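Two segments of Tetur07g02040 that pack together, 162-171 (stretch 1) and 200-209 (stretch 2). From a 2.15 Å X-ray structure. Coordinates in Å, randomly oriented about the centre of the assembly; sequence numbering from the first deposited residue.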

# COMPACT_ATOMS: atom_id res chain seq x y z
N GLY A 162 7.33 1.19 -1.27
CA GLY A 162 7.23 0.01 -0.43
C GLY A 162 5.92 -0.69 -0.54
O GLY A 162 5.12 -0.46 -1.47
N GLN A 163 5.75 -1.63 0.40
CA GLN A 163 4.58 -2.45 0.50
C GLN A 163 4.24 -2.64 1.96
O GLN A 163 5.13 -2.82 2.78
CB GLN A 163 4.80 -3.79 -0.18
CG GLN A 163 4.85 -3.66 -1.69
CD GLN A 163 4.96 -4.98 -2.43
OE1 GLN A 163 4.56 -6.04 -1.91
NE2 GLN A 163 5.49 -4.93 -3.65
N ILE A 164 2.95 -2.60 2.24
CA ILE A 164 2.40 -2.78 3.57
C ILE A 164 1.89 -4.22 3.66
O ILE A 164 1.12 -4.66 2.81
CB ILE A 164 1.24 -1.80 3.80
CG1 ILE A 164 1.71 -0.36 3.57
CG2 ILE A 164 0.67 -1.97 5.20
CD1 ILE A 164 0.61 0.67 3.50
N PHE A 165 2.31 -4.93 4.69
CA PHE A 165 1.88 -6.30 4.94
C PHE A 165 1.01 -6.37 6.18
O PHE A 165 0.93 -5.43 6.96
CB PHE A 165 3.12 -7.19 5.05
CG PHE A 165 3.95 -7.21 3.79
CD1 PHE A 165 3.53 -7.94 2.70
CD2 PHE A 165 5.10 -6.44 3.67
CE1 PHE A 165 4.26 -7.94 1.51
CE2 PHE A 165 5.85 -6.44 2.49
CZ PHE A 165 5.44 -7.21 1.41
N PHE A 166 0.36 -7.51 6.35
CA PHE A 166 -0.56 -7.76 7.47
C PHE A 166 -0.08 -8.91 8.32
O PHE A 166 0.56 -9.86 7.82
CB PHE A 166 -1.96 -8.01 6.94
CG PHE A 166 -2.49 -6.84 6.18
CD1 PHE A 166 -3.16 -5.82 6.84
CD2 PHE A 166 -2.23 -6.69 4.82
CE1 PHE A 166 -3.63 -4.70 6.15
CE2 PHE A 166 -2.68 -5.57 4.13
CZ PHE A 166 -3.39 -4.58 4.81
N ASP A 167 -0.37 -8.83 9.63
CA ASP A 167 0.03 -9.91 10.54
C ASP A 167 -0.80 -11.13 10.18
O ASP A 167 -1.96 -10.99 9.76
CB ASP A 167 -0.10 -9.50 12.02
CG ASP A 167 -1.54 -9.34 12.47
OD1 ASP A 167 -2.17 -8.33 12.09
OD2 ASP A 167 -2.05 -10.24 13.20
N GLU A 168 -0.19 -12.31 10.29
CA GLU A 168 -0.74 -13.55 9.75
C GLU A 168 -2.09 -13.88 10.39
O GLU A 168 -3.00 -14.34 9.70
CB GLU A 168 0.23 -14.70 9.97
N SER A 169 -2.19 -13.63 11.69
CA SER A 169 -3.40 -13.92 12.44
C SER A 169 -4.58 -13.08 11.95
O SER A 169 -5.65 -13.60 11.72
CB SER A 169 -3.16 -13.68 13.93
OG SER A 169 -2.96 -12.31 14.19
N THR A 170 -4.35 -11.78 11.78
CA THR A 170 -5.38 -10.86 11.30
C THR A 170 -5.79 -11.21 9.89
O THR A 170 -6.98 -11.31 9.60
CB THR A 170 -4.91 -9.40 11.31
OG1 THR A 170 -4.60 -9.02 12.66
CG2 THR A 170 -5.99 -8.46 10.79
N SER A 171 -4.81 -11.36 9.01
CA SER A 171 -5.06 -11.76 7.63
C SER A 171 -5.93 -13.00 7.56
O SER A 171 -6.87 -13.06 6.79
CB SER A 171 -3.76 -11.99 6.86
OG SER A 171 -4.01 -12.44 5.53
N ASN A 200 12.55 -7.57 3.40
CA ASN A 200 12.26 -7.31 4.84
C ASN A 200 10.83 -6.92 5.14
O ASN A 200 10.61 -5.93 5.85
CB ASN A 200 13.16 -6.17 5.38
CG ASN A 200 14.60 -6.45 5.20
OD1 ASN A 200 15.17 -7.26 5.92
ND2 ASN A 200 15.22 -5.77 4.25
N GLY A 201 9.86 -7.64 4.58
CA GLY A 201 8.45 -7.40 4.87
C GLY A 201 8.08 -7.38 6.36
O GLY A 201 7.14 -6.68 6.77
N LYS A 202 8.83 -8.13 7.15
CA LYS A 202 8.68 -8.17 8.61
C LYS A 202 8.68 -6.80 9.30
O LYS A 202 7.99 -6.61 10.31
CB LYS A 202 9.78 -9.03 9.23
N LYS A 203 9.40 -5.85 8.75
CA LYS A 203 9.51 -4.50 9.33
C LYS A 203 8.51 -3.55 8.71
O LYS A 203 8.62 -2.32 8.88
CB LYS A 203 10.92 -3.93 9.12
CG LYS A 203 12.06 -4.91 9.40
CD LYS A 203 13.42 -4.25 9.23
CE LYS A 203 14.53 -5.19 9.70
NZ LYS A 203 15.90 -4.62 9.57
N SER A 204 7.54 -4.11 7.98
CA SER A 204 6.61 -3.36 7.16
C SER A 204 5.18 -3.92 7.29
O SER A 204 4.36 -3.84 6.35
CB SER A 204 7.15 -3.39 5.72
OG SER A 204 6.41 -2.53 4.87
N ILE A 205 4.90 -4.48 8.47
CA ILE A 205 3.58 -5.00 8.80
C ILE A 205 2.79 -3.91 9.48
O ILE A 205 3.26 -3.31 10.42
CB ILE A 205 3.67 -6.19 9.76
CG1 ILE A 205 4.31 -7.38 9.04
CG2 ILE A 205 2.29 -6.58 10.27
CD1 ILE A 205 4.90 -8.42 9.95
N ILE A 206 1.57 -3.67 8.99
CA ILE A 206 0.68 -2.69 9.62
C ILE A 206 0.10 -3.22 10.93
O ILE A 206 -0.29 -4.37 11.04
CB ILE A 206 -0.42 -2.13 8.67
CG1 ILE A 206 -1.19 -0.99 9.36
CG2 ILE A 206 -1.38 -3.21 8.19
CD1 ILE A 206 -1.82 -0.02 8.38
N ASN A 207 0.06 -2.32 11.90
CA ASN A 207 -0.43 -2.61 13.23
C ASN A 207 -1.91 -2.28 13.32
O ASN A 207 -2.31 -1.11 13.26
CB ASN A 207 0.35 -1.76 14.24
CG ASN A 207 0.07 -2.16 15.65
OD1 ASN A 207 -0.79 -1.58 16.32
ND2 ASN A 207 0.81 -3.16 16.13
N ILE A 208 -2.73 -3.32 13.45
CA ILE A 208 -4.19 -3.15 13.56
C ILE A 208 -4.65 -3.16 15.00
O ILE A 208 -4.43 -4.13 15.70
CB ILE A 208 -4.96 -4.27 12.83
CG1 ILE A 208 -4.54 -4.34 11.36
CG2 ILE A 208 -6.47 -4.07 12.95
CD1 ILE A 208 -4.53 -3.01 10.62
N ASP A 209 -5.32 -2.09 15.41
CA ASP A 209 -5.93 -2.01 16.74
C ASP A 209 -7.02 -3.11 16.85
O ASP A 209 -7.99 -3.06 16.11
CB ASP A 209 -6.54 -0.62 16.97
CG ASP A 209 -5.52 0.50 16.89
OD1 ASP A 209 -4.42 0.33 17.47
OD2 ASP A 209 -5.82 1.54 16.26

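Stretch 2 enters the contact through a residue that has no side chain. Asn200 points its CB away from stretch 1, and at Gly201 the backbone itself comes up against the Phe165 ring, with Gly201 CA 3.7 Å from Phe165 CE2. A CB built ideally on this glycine would point toward stretch 1 and lie just 3.2 Å from Phe165 CE2, a tight fit, so the ring occupies the space that glycine leaves free. Gly201 and Lys202 form a short 3-10 segment, and the turn is held by backbone bonds from Lys203 N to Asn200 O (3.1 Å) and from Ser204 N to Gly201 O (2.9 Å). Lys202 and Lys203 direct their CBs away and make no contact with stretch 1; the turn brings the chain round to Ser204.

Ser204 is joined to stretch 1 at two levels. Its side chain points toward the neighbour, and OG donates a very short hydrogen bond of 2.5 Å to Gln163 O, so a side chain meets a strand carbonyl here. The carbonyl of the same residue turns to the next position: Phe165 N donates to Ser204 O at 2.9 Å and a nearly straight 170°. That oxygen also receives a CA-H...O contact from Ile164, with Ile164 CA 3.6 Å from Ser204 O. One small residue thus engages three successive residues of stretch 1.

Ile205 is the parallel bridge partner of Phe165, their CA atoms 4.4 Å apart. The ladder bonds go to the residues flanking Ile205: Phe165 takes its N to Ser204 O and its O to Ile206 N, the latter bond 2.8 Å long at 164°. This is the alternation expected of parallel pairing, in which one residue reaches the two neighbours of its partner. Ile205 CA also approaches Phe165 O at 3.3 Å in a CA-H...O contact. The side chains of Phe165 and Ile205 lie on the same face of the sheet, where Phe165 CB is 4.2 Å from Ile205 CG1, while Ile205 CG2 reaches forward to within 3.5 Å of Asp167 N.

Ile206 turns to the other face, the one that carries Phe166. Its CG2 lies 3.4 Å from Phe166 CE1, and its CB is 3.6 Å from Ile164 CG2, so two alternate residues of stretch 1 pack on one isoleucine.

Beyond this point the chains separate as stretch 1 turns into its helix; the strand axes themselves lie at 49°. Asn207 points away. Ile208 points back toward stretch 1, but its closest contact is loose, Ile208 CG1 to Thr170 CG2 at 4.4 Å. Asp167 caps the helix by accepting from Thr170 N at OD2 (3.1 Å); separately, Thr170 OG1 donates to Asp167 OD1 at 2.6 Å. The rule to read here is polar pairing concentrated at Ser204 and Phe165, with apolar packing on both faces accompanying the ladder at Ile205 and Ile206, and only the loose contact of Ile208 with Thr170 beyond.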